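Local coordinates for periplasmic oligopeptide-binding protein (Burkholderia pseudomallei, PDB 3ZS6), which probably captures short peptides in the periplasm and hands them to an ABC transport system for uptake into the cell, at residues Y233-P238 with A477-K482; T8-A13 with G229-T234; L257-Y262 with N492-R497. One frame throughout, in Å; residues are numbered along the deposited sequence.

Contact 1: Y233-P238 with A477-K482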
loop_
_atom_site.group_PDB
_atom_site.type_symbol
_atom_site.label_atom_id
_atom_site.label_comp_id
_atom_site.label_asym_id
_atom_site.label_seq_id
_atom_site.Cartn_x
_atom_site.Cartn_y
_atom_site.Cartn_z
ATOM N N TYR A 233 -2.646 -15.383 13.295
ATOM C CA TYR A 233 -2.774 -13.992 12.877
ATOM C C TYR A 233 -3.227 -14.004 11.420
ATOM O O TYR A 233 -2.430 -14.294 10.532
ATOM C CB TYR A 233 -1.382 -13.354 12.997
ATOM C CG TYR A 233 -1.254 -11.851 12.824
ATOM C CD1 TYR A 233 -1.449 -11.247 11.584
ATOM C CD2 TYR A 233 -0.882 -11.037 13.899
ATOM C CE1 TYR A 233 -1.299 -9.870 11.418
ATOM C CE2 TYR A 233 -0.730 -9.660 13.746
ATOM C CZ TYR A 233 -0.943 -9.085 12.504
ATOM O OH TYR A 233 -0.800 -7.725 12.342
ATOM N N THR A 234 -4.503 -13.710 11.168
ATOM C CA THR A 234 -5.015 -13.742 9.801
ATOM C C THR A 234 -4.818 -12.406 9.102
ATOM O O THR A 234 -4.541 -11.392 9.735
ATOM C CB THR A 234 -6.531 -14.083 9.734
ATOM O OG1 THR A 234 -7.304 -12.960 10.187
ATOM C CG2 THR A 234 -6.862 -15.323 10.563
ATOM N N TYR A 235 -5.006 -12.407 7.790
ATOM C CA TYR A 235 -4.952 -11.173 7.023
ATOM C C TYR A 235 -6.206 -10.330 7.274
ATOM O O TYR A 235 -6.124 -9.138 7.586
ATOM C CB TYR A 235 -4.812 -11.491 5.538
ATOM C CG TYR A 235 -5.022 -10.291 4.646
ATOM C CD1 TYR A 235 -4.132 -9.223 4.671
ATOM C CD2 TYR A 235 -6.108 -10.229 3.777
ATOM C CE1 TYR A 235 -4.318 -8.116 3.858
ATOM C CE2 TYR A 235 -6.299 -9.132 2.950
ATOM C CZ TYR A 235 -5.402 -8.081 2.995
ATOM O OH TYR A 235 -5.597 -6.990 2.183
ATOM N N SER A 236 -7.369 -10.963 7.163
ATOM C CA SER A 236 -8.647 -10.290 7.360
ATOM C C SER A 236 -9.678 -11.277 7.915
ATOM O O SER A 236 -9.330 -12.210 8.628
ATOM C CB SER A 236 -9.130 -9.701 6.031
ATOM O OG SER A 236 -10.391 -9.075 6.162
ATOM N N ILE A 237 -10.946 -11.067 7.584
ATOM C CA ILE A 237 -11.980 -12.068 7.847
ATOM C C ILE A 237 -12.838 -12.234 6.589
ATOM O O ILE A 237 -12.888 -11.332 5.760
ATOM C CB ILE A 237 -12.891 -11.662 9.020
ATOM C CG1 ILE A 237 -13.363 -10.216 8.859
ATOM C CG2 ILE A 237 -12.164 -11.837 10.358
ATOM C CD1 ILE A 237 -14.537 -9.873 9.749
ATOM N N PRO A 238 -13.517 -13.383 6.443
ATOM C CA PRO A 238 -14.362 -13.579 5.253
ATOM C C PRO A 238 -15.482 -12.550 5.166
ATOM O O PRO A 238 -16.059 -12.172 6.183
ATOM C CB PRO A 238 -14.966 -14.974 5.463
ATOM C CG PRO A 238 -14.077 -15.647 6.474
ATOM C CD PRO A 238 -13.546 -14.544 7.349
ATOM N N ALA A 477 -10.144 -2.933 9.018
ATOM C CA ALA A 477 -8.925 -3.534 9.559
ATOM C C ALA A 477 -9.187 -4.869 10.266
ATOM O O ALA A 477 -8.257 -5.511 10.777
ATOM C CB ALA A 477 -8.258 -2.558 10.534
ATOM N N ASP A 478 -10.455 -5.266 10.304
ATOM C CA ASP A 478 -10.888 -6.466 11.011
ATOM C C ASP A 478 -10.075 -7.698 10.641
ATOM O O ASP A 478 -9.970 -8.057 9.468
ATOM C CB ASP A 478 -12.373 -6.742 10.743
ATOM C CG ASP A 478 -13.289 -5.709 11.380
ATOM O OD1 ASP A 478 -12.796 -4.639 11.790
ATOM O OD2 ASP A 478 -14.509 -5.963 11.447
ATOM N N ARG A 479 -9.513 -8.342 11.657
ATOM C CA ARG A 479 -8.798 -9.598 11.477
ATOM C C ARG A 479 -8.793 -10.376 12.796
ATOM O O ARG A 479 -9.133 -9.822 13.850
ATOM C CB ARG A 479 -7.364 -9.351 10.981
ATOM C CG ARG A 479 -6.432 -8.666 11.989
ATOM C CD ARG A 479 -4.949 -8.952 11.674
ATOM N NE ARG A 479 -4.598 -8.593 10.299
ATOM C CZ ARG A 479 -4.150 -7.395 9.928
ATOM N NH1 ARG A 479 -3.994 -6.424 10.826
ATOM N NH2 ARG A 479 -3.868 -7.160 8.652
ATOM N N LEU A 480 -8.435 -11.657 12.726
ATOM C CA LEU A 480 -8.353 -12.500 13.917
ATOM C C LEU A 480 -6.903 -12.640 14.355
ATOM O O LEU A 480 -6.033 -12.976 13.551
ATOM C CB LEU A 480 -8.957 -13.885 13.650
ATOM C CG LEU A 480 -10.482 -13.932 13.477
ATOM C CD1 LEU A 480 -10.934 -15.203 12.755
ATOM C CD2 LEU A 480 -11.189 -13.796 14.831
ATOM N N VAL A 481 -6.651 -12.365 15.631
ATOM C CA VAL A 481 -5.330 -12.530 16.224
ATOM C C VAL A 481 -5.533 -13.219 17.575
ATOM O O VAL A 481 -6.330 -12.765 18.397
ATOM C CB VAL A 481 -4.608 -11.185 16.414
ATOM C CG1 VAL A 481 -3.258 -11.386 17.100
ATOM C CG2 VAL A 481 -4.426 -10.463 15.060
ATOM N N LYS A 482 -4.831 -14.327 17.786
ATOM C CA LYS A 482 -5.039 -15.163 18.971
ATOM C C LYS A 482 -4.869 -14.374 20.277
ATOM O O LYS A 482 -4.088 -13.418 20.343
ATOM C CB LYS A 482 -4.089 -16.365 18.938
ATOM C CG LYS A 482 -4.334 -17.320 17.760
ATOM C CD LYS A 482 -5.578 -18.177 17.995
ATOM C CE LYS A 482 -5.782 -19.204 16.882
ATOM N NZ LYS A 482 -6.884 -20.159 17.216
HETATM O O HOH W 1 -10.071 -6.734 7.395
#

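Contact 2: T8-A13 with G229-T234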
loop_
_atom_site.group_PDB
_atom_site.type_symbol
_atom_site.label_atom_id
_atom_site.label_comp_id
_atom_site.label_asym_id
_atom_site.label_seq_id
_atom_site.Cartn_x
_atom_site.Cartn_y
_atom_site.Cartn_z
ATOM N N THR A 8 2.866 -17.509 13.359
ATOM C CA THR A 8 2.470 -17.826 11.991
ATOM C C THR A 8 1.414 -16.825 11.524
ATOM O O THR A 8 0.336 -16.723 12.127
ATOM C CB THR A 8 1.903 -19.253 11.891
ATOM O OG1 THR A 8 2.904 -20.191 12.289
ATOM C CG2 THR A 8 1.461 -19.571 10.459
ATOM N N ARG A 9 1.734 -16.088 10.461
ATOM C CA ARG A 9 0.860 -15.033 9.944
ATOM C C ARG A 9 0.400 -15.376 8.529
ATOM O O ARG A 9 1.197 -15.835 7.712
ATOM C CB ARG A 9 1.604 -13.684 9.908
ATOM C CG ARG A 9 2.269 -13.286 11.235
ATOM C CD ARG A 9 3.194 -12.063 11.053
ATOM N NE ARG A 9 2.463 -10.872 10.610
ATOM C CZ ARG A 9 2.781 -9.624 10.946
ATOM N NH1 ARG A 9 3.833 -9.391 11.728
ATOM N NH2 ARG A 9 2.040 -8.604 10.502
ATOM N N GLN A 10 -0.875 -15.137 8.237
ATOM C CA GLN A 10 -1.410 -15.408 6.898
ATOM C C GLN A 10 -1.377 -14.141 6.050
ATOM O O GLN A 10 -1.809 -13.073 6.497
ATOM C CB GLN A 10 -2.841 -15.956 6.970
ATOM C CG GLN A 10 -3.516 -16.157 5.587
ATOM C CD GLN A 10 -4.725 -15.242 5.348
ATOM O OE1 GLN A 10 -5.436 -14.861 6.281
ATOM N NE2 GLN A 10 -4.973 -14.914 4.084
ATOM N N VAL A 11 -0.846 -14.255 4.834
ATOM C CA VAL A 11 -0.891 -13.144 3.875
ATOM C C VAL A 11 -1.774 -13.497 2.665
ATOM O O VAL A 11 -1.949 -14.673 2.342
ATOM C CB VAL A 11 0.522 -12.692 3.447
ATOM C CG1 VAL A 11 1.243 -11.996 4.622
ATOM C CG2 VAL A 11 1.335 -13.874 2.934
ATOM N N PRO A 12 -2.346 -12.475 2.001
ATOM C CA PRO A 12 -3.397 -12.708 0.994
ATOM C C PRO A 12 -2.894 -13.271 -0.340
ATOM O O PRO A 12 -3.708 -13.690 -1.161
ATOM C CB PRO A 12 -4.001 -11.311 0.788
ATOM C CG PRO A 12 -2.851 -10.367 1.106
ATOM C CD PRO A 12 -2.115 -11.038 2.248
ATOM N N ALA A 13 -1.582 -13.292 -0.552
ATOM C CA ALA A 13 -1.029 -13.769 -1.819
ATOM C C ALA A 13 0.483 -13.973 -1.711
ATOM O O ALA A 13 1.101 -13.531 -0.738
ATOM C CB ALA A 13 -1.348 -12.782 -2.939
ATOM N N GLY A 229 -5.763 -23.802 14.810
ATOM C CA GLY A 229 -4.523 -23.422 15.466
ATOM C C GLY A 229 -3.291 -23.505 14.576
ATOM O O GLY A 229 -2.168 -23.544 15.074
ATOM N N GLN A 230 -3.496 -23.542 13.263
ATOM C CA GLN A 230 -2.386 -23.537 12.309
ATOM C C GLN A 230 -1.867 -22.114 12.035
ATOM O O GLN A 230 -0.758 -21.930 11.537
ATOM C CB GLN A 230 -2.822 -24.163 10.985
ATOM C CG GLN A 230 -3.223 -25.627 11.050
ATOM C CD GLN A 230 -3.799 -26.110 9.727
ATOM O OE1 GLN A 230 -5.017 -26.156 9.547
ATOM N NE2 GLN A 230 -2.922 -26.448 8.786
ATOM N N ILE A 231 -2.689 -21.118 12.346
ATOM C CA ILE A 231 -2.356 -19.717 12.107
ATOM C C ILE A 231 -2.659 -18.917 13.368
ATOM O O ILE A 231 -3.633 -19.205 14.050
ATOM C CB ILE A 231 -3.210 -19.157 10.950
ATOM C CG1 ILE A 231 -2.856 -19.863 9.644
ATOM C CG2 ILE A 231 -3.023 -17.651 10.818
ATOM C CD1 ILE A 231 -3.768 -19.496 8.488
ATOM N N ASP A 232 -1.844 -17.917 13.686
ATOM C CA ASP A 232 -2.093 -17.123 14.893
ATOM C C ASP A 232 -2.671 -15.748 14.576
ATOM O O ASP A 232 -3.124 -15.035 15.477
ATOM C CB ASP A 232 -0.800 -16.909 15.690
ATOM C CG ASP A 232 -0.064 -18.201 15.975
ATOM O OD1 ASP A 232 -0.596 -19.034 16.736
ATOM O OD2 ASP A 232 1.057 -18.370 15.450
ATOM N N TYR A 233 -2.646 -15.383 13.295
ATOM C CA TYR A 233 -2.774 -13.992 12.877
ATOM C C TYR A 233 -3.227 -14.004 11.420
ATOM O O TYR A 233 -2.430 -14.294 10.532
ATOM C CB TYR A 233 -1.382 -13.354 12.997
ATOM C CG TYR A 233 -1.254 -11.851 12.824
ATOM C CD1 TYR A 233 -1.449 -11.247 11.584
ATOM C CD2 TYR A 233 -0.882 -11.037 13.899
ATOM C CE1 TYR A 233 -1.299 -9.870 11.418
ATOM C CE2 TYR A 233 -0.730 -9.660 13.746
ATOM C CZ TYR A 233 -0.943 -9.085 12.504
ATOM O OH TYR A 233 -0.800 -7.725 12.342
ATOM N N THR A 234 -4.503 -13.710 11.168
ATOM C CA THR A 234 -5.015 -13.742 9.801
ATOM C C THR A 234 -4.818 -12.406 9.102
ATOM O O THR A 234 -4.541 -11.392 9.735
ATOM C CB THR A 234 -6.531 -14.083 9.734
ATOM O OG1 THR A 234 -7.304 -12.960 10.187
ATOM C CG2 THR A 234 -6.862 -15.323 10.563
HETATM O O HOH W 2 2.628 -20.431 15.282
HETATM O O HOH W 3 -1.954 -11.076 8.286
#

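Contact 3: L257-Y262 with N492-R497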
loop_
_atom_site.group_PDB
_atom_site.type_symbol
_atom_site.label_atom_id
_atom_site.label_comp_id
_atom_site.label_asym_id
_atom_site.label_seq_id
_atom_site.Cartn_x
_atom_site.Cartn_y
_atom_site.Cartn_z
ATOM N N LEU A 257 -11.122 0.678 11.282
ATOM C CA LEU A 257 -10.956 1.036 9.881
ATOM C C LEU A 257 -9.485 1.363 9.621
ATOM O O LEU A 257 -8.748 1.731 10.536
ATOM C CB LEU A 257 -11.831 2.236 9.527
ATOM C CG LEU A 257 -13.349 2.060 9.592
ATOM C CD1 LEU A 257 -14.038 3.421 9.594
ATOM C CD2 LEU A 257 -13.854 1.193 8.446
ATOM N N GLN A 258 -9.060 1.221 8.372
ATOM C CA GLN A 258 -7.684 1.530 8.002
ATOM C C GLN A 258 -7.622 2.773 7.128
ATOM O O GLN A 258 -8.643 3.193 6.583
ATOM C CB GLN A 258 -7.050 0.340 7.283
ATOM C CG GLN A 258 -6.406 -0.661 8.238
ATOM C CD GLN A 258 -6.241 -2.035 7.623
ATOM O OE1 GLN A 258 -6.793 -2.321 6.560
ATOM N NE2 GLN A 258 -5.484 -2.898 8.294
ATOM N N LEU A 259 -6.432 3.365 7.013
ATOM C CA LEU A 259 -6.214 4.452 6.064
ATOM C C LEU A 259 -5.937 3.809 4.712
ATOM O O LEU A 259 -4.797 3.768 4.243
ATOM C CB LEU A 259 -5.047 5.350 6.488
ATOM C CG LEU A 259 -5.279 6.294 7.675
ATOM C CD1 LEU A 259 -3.993 7.037 8.064
ATOM C CD2 LEU A 259 -6.414 7.283 7.381
ATOM N N ALA A 260 -6.989 3.286 4.097
ATOM C CA ALA A 260 -6.838 2.483 2.895
ATOM C C ALA A 260 -8.152 2.486 2.122
ATOM O O ALA A 260 -9.228 2.463 2.721
ATOM C CB ALA A 260 -6.415 1.048 3.270
ATOM N N THR A 261 -8.060 2.522 0.796
ATOM C CA THR A 261 -9.242 2.654 -0.056
ATOM C C THR A 261 -9.334 1.512 -1.064
ATOM O O THR A 261 -8.361 1.190 -1.749
ATOM C CB THR A 261 -9.215 4.005 -0.820
ATOM O OG1 THR A 261 -9.105 5.084 0.117
ATOM C CG2 THR A 261 -10.481 4.198 -1.668
ATOM N N TYR A 262 -10.517 0.912 -1.148
ATOM C CA TYR A 262 -10.807 -0.162 -2.085
ATOM C C TYR A 262 -11.466 0.489 -3.300
ATOM O O TYR A 262 -12.426 1.258 -3.164
ATOM C CB TYR A 262 -11.763 -1.159 -1.419
ATOM C CG TYR A 262 -12.037 -2.468 -2.146
ATOM C CD1 TYR A 262 -12.741 -2.495 -3.345
ATOM C CD2 TYR A 262 -11.644 -3.681 -1.593
ATOM C CE1 TYR A 262 -13.014 -3.699 -3.992
ATOM C CE2 TYR A 262 -11.920 -4.887 -2.228
ATOM C CZ TYR A 262 -12.606 -4.891 -3.425
ATOM O OH TYR A 262 -12.882 -6.090 -4.061
ATOM N N ASN A 492 -2.688 1.462 14.910
ATOM C CA ASN A 492 -1.801 1.398 13.741
ATOM C C ASN A 492 -2.621 1.497 12.442
ATOM O O ASN A 492 -2.901 0.491 11.783
ATOM C CB ASN A 492 -0.978 0.102 13.784
ATOM C CG ASN A 492 0.208 0.115 12.829
ATOM O OD1 ASN A 492 0.075 0.436 11.644
ATOM N ND2 ASN A 492 1.379 -0.256 13.343
ATOM N N TYR A 493 -3.000 2.721 12.082
ATOM C CA TYR A 493 -3.960 2.954 11.004
ATOM C C TYR A 493 -3.481 2.602 9.585
ATOM O O TYR A 493 -4.297 2.432 8.675
ATOM C CB TYR A 493 -4.474 4.402 11.058
ATOM C CG TYR A 493 -5.082 4.763 12.400
ATOM C CD1 TYR A 493 -6.223 4.112 12.868
ATOM C CD2 TYR A 493 -4.509 5.737 13.205
ATOM C CE1 TYR A 493 -6.781 4.435 14.101
ATOM C CE2 TYR A 493 -5.060 6.066 14.442
ATOM C CZ TYR A 493 -6.193 5.413 14.883
ATOM O OH TYR A 493 -6.739 5.740 16.103
ATOM N N ILE A 494 -2.174 2.494 9.375
ATOM C CA ILE A 494 -1.705 2.058 8.063
ATOM C C ILE A 494 -1.390 0.567 8.055
ATOM O O ILE A 494 -0.916 0.029 7.065
ATOM C CB ILE A 494 -0.522 2.894 7.526
ATOM C CG1 ILE A 494 0.766 2.607 8.285
ATOM C CG2 ILE A 494 -0.855 4.385 7.549
ATOM C CD1 ILE A 494 1.983 3.272 7.636
ATOM N N ASP A 495 -1.685 -0.093 9.170
ATOM C CA ASP A 495 -1.528 -1.541 9.290
ATOM C C ASP A 495 -0.129 -2.036 8.932
ATOM O O ASP A 495 0.031 -3.028 8.210
ATOM C CB ASP A 495 -2.596 -2.301 8.487
ATOM C CG ASP A 495 -2.616 -3.798 8.818
ATOM O OD1 ASP A 495 -2.144 -4.194 9.911
ATOM O OD2 ASP A 495 -3.097 -4.582 7.990
ATOM N N MET A 496 0.884 -1.340 9.442
ATOM C CA MET A 496 2.260 -1.789 9.297
ATOM C C MET A 496 2.730 -2.324 10.648
ATOM O O MET A 496 3.321 -1.597 11.465
ATOM C CB MET A 496 3.158 -0.662 8.772
ATOM C CG MET A 496 3.141 -0.501 7.231
ATOM S SD MET A 496 3.888 -1.903 6.345
ATOM C CE MET A 496 2.489 -2.645 5.490
ATOM N N ARG A 497 2.440 -3.597 10.882
ATOM C CA ARG A 497 2.658 -4.207 12.189
ATOM C C ARG A 497 3.738 -5.275 12.111
ATOM O O ARG A 497 3.494 -6.388 11.648
ATOM C CB ARG A 497 1.339 -4.800 12.717
ATOM C CG ARG A 497 0.208 -3.756 12.929
ATOM C CD ARG A 497 -1.133 -4.438 13.234
ATOM N NE ARG A 497 -2.063 -3.585 13.983
ATOM C CZ ARG A 497 -3.088 -2.918 13.451
ATOM N NH1 ARG A 497 -3.331 -2.974 12.140
ATOM N NH2 ARG A 497 -3.869 -2.179 14.235
#

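Contact 1: Y233-P238 with A477-K482
A single beta bridge, Tyr233 with Val481, fastens the loop of residues 233-238 to the end of strand 470-480. Beside it Thr234 N donates to Leu480 O in a nearly straight bond of 2.9 Å. The return bond uses a side chain: Leu480 N gives its hydrogen to Thr234 OG1, at 3.1 Å. A chi1 of 73° sets OG1 between its own backbone N and carbonyl carbon, and from there it also donates to Ser236 O at 2.7 Å. Threonine suits the place because its hydroxyl can accept from the strand while donating to its own loop. Arg479 bends at chi3 and brings NE near two loop carbonyls, with weak bonds to Thr234 O (2.9 Å) and to Tyr235 O; NH2 adds a weak bond to the latter. The stronger partner of this guanidinium is Asp495, in a salt bridge through NH2. Tyr233 lays one ring face against Val481, whose CG2 sits 4.1 Å from the ring centroid, and Arg479 CD lies off-centre on the same side. Water 1 joins Ser236 OG to Asp478 O. Farther along, Ile237 CD1 meets the Asp478 CB methylene at 3.9 Å. Helix 219-227 closes over Thr234 through Tyr226, helix 242-249 packs Ile245 on Ile237, and strand 253-258 runs antiparallel beside 470-480.

Contact 2: T8-A13 with G229-T234
Arg9 lays its guanidinium over the Tyr233 ring face opposite Val481, a cation-pi pair with CZ 4.3 Å from the ring centroid. The two side chains run side by side in the same direction, but their planes are 43° apart, a tilted rather than a parallel stack. NE stands above the rim of the ring, while NH2 comes to 3.5 Å from Tyr233 OH at an angle too poor for a hydrogen bond. Thr8 is gripped twice by one residue: Thr8 N donates to Asp232 OD2 on its anti lone pair (2.9 Å), and Asp232 N returns a bond to Thr8 O. A chi1 of -52° keeps the aspartate CG beside its own backbone N, and OD2 takes the Thr8 N-H in the place of a backbone acceptor. Water 2 donates to OD2 as well and lies 3.0 Å from Thr8 OG1. Next along, Gln10 N bonds Tyr233 O at 2.9 Å, and Gln10 CB rests 4.0 Å from Ile231 CD1.

In the second shell, Ser499 OG and Arg497 O hold Arg9 NH1 and NH2, Tyr484 OH holds Asp232 OD1, and Tyr235 N bonds Gln10 OE1. Strand 6-11, at the margin of its sheet, has strand 210-215 on its other flank. Ser499 OG and Arg497 O are neutral, and the aromatic face probably helps to stabilise the buried charge of Arg9, while two donors to OD2, the Thr8 N-H and a water O-H, would favour an ionised Asp232.

Contact 3: L257-Y262 with N492-R497
Leu257 O lies at the edge of the Tyr493 ring, near its plane, where a corner between strands 253-258 and 260-266 meets a type I beta turn, Asn492 to Asp495. The other flat group is the Arg497 guanidinium. Asn492 CB covers one of its faces, 3.6 Å above the centre, and the Asp495 carboxylate meets its edge in plane: Arg497 NH1 makes a salt bridge with Asp495 OD1 at 2.8 Å, arriving from above the carboxylate plane. The other carboxylate oxygen, OD2, has Arg479 as its partner. The Gln258 chain, extended beyond CG, brings its amide beside Asp495, but the exact placement of that amide is doubtful, since NE2 lies only 3.0 Å from Asp495 CB. The corner itself is an inverse gamma turn centred on Leu259, whose N donates to Tyr493 O at 2.9 Å. That bond is almost perfectly straight, 178° at the hydrogen. Asn492 probably helps to hold the shape of the partner loop, since OD1 accepts from Met496 N while ND2 donates back to Met496 O. Asp495 has positive phi, which turns the chain out of the beta turn. The branched, apolar end of Leu259 suits the place where corner and turn meet: its CD1 touches Tyr493 CB at 4.0 Å and Ile494 CG2 at 4.1 Å.

How the contacts relate
Contacts 1 and 2 share Tyr233 and Thr234, and their centres lie about 8 Å apart; Tyr235 N and Gln10 OE1, at 2.9 Å, probably form a hydrogen bond between them. Contact 3, centred about 13 Å from contact 1 and 18 Å from contact 2, is tied to both through charged side chains. The Arg479 NH2 to Asp495 OD2 salt bridge measures 2.8 Å, and Arg9 NH2 lies 2.9 Å from Arg497 O. Tyr233 OH also packs on Arg497 CD. The loop 229-238 is thereby joined to strands 6-11 and 470-480 and to the segment 492-497. Met496, just after the turn, packs on an acidic side chain of the bound peptide.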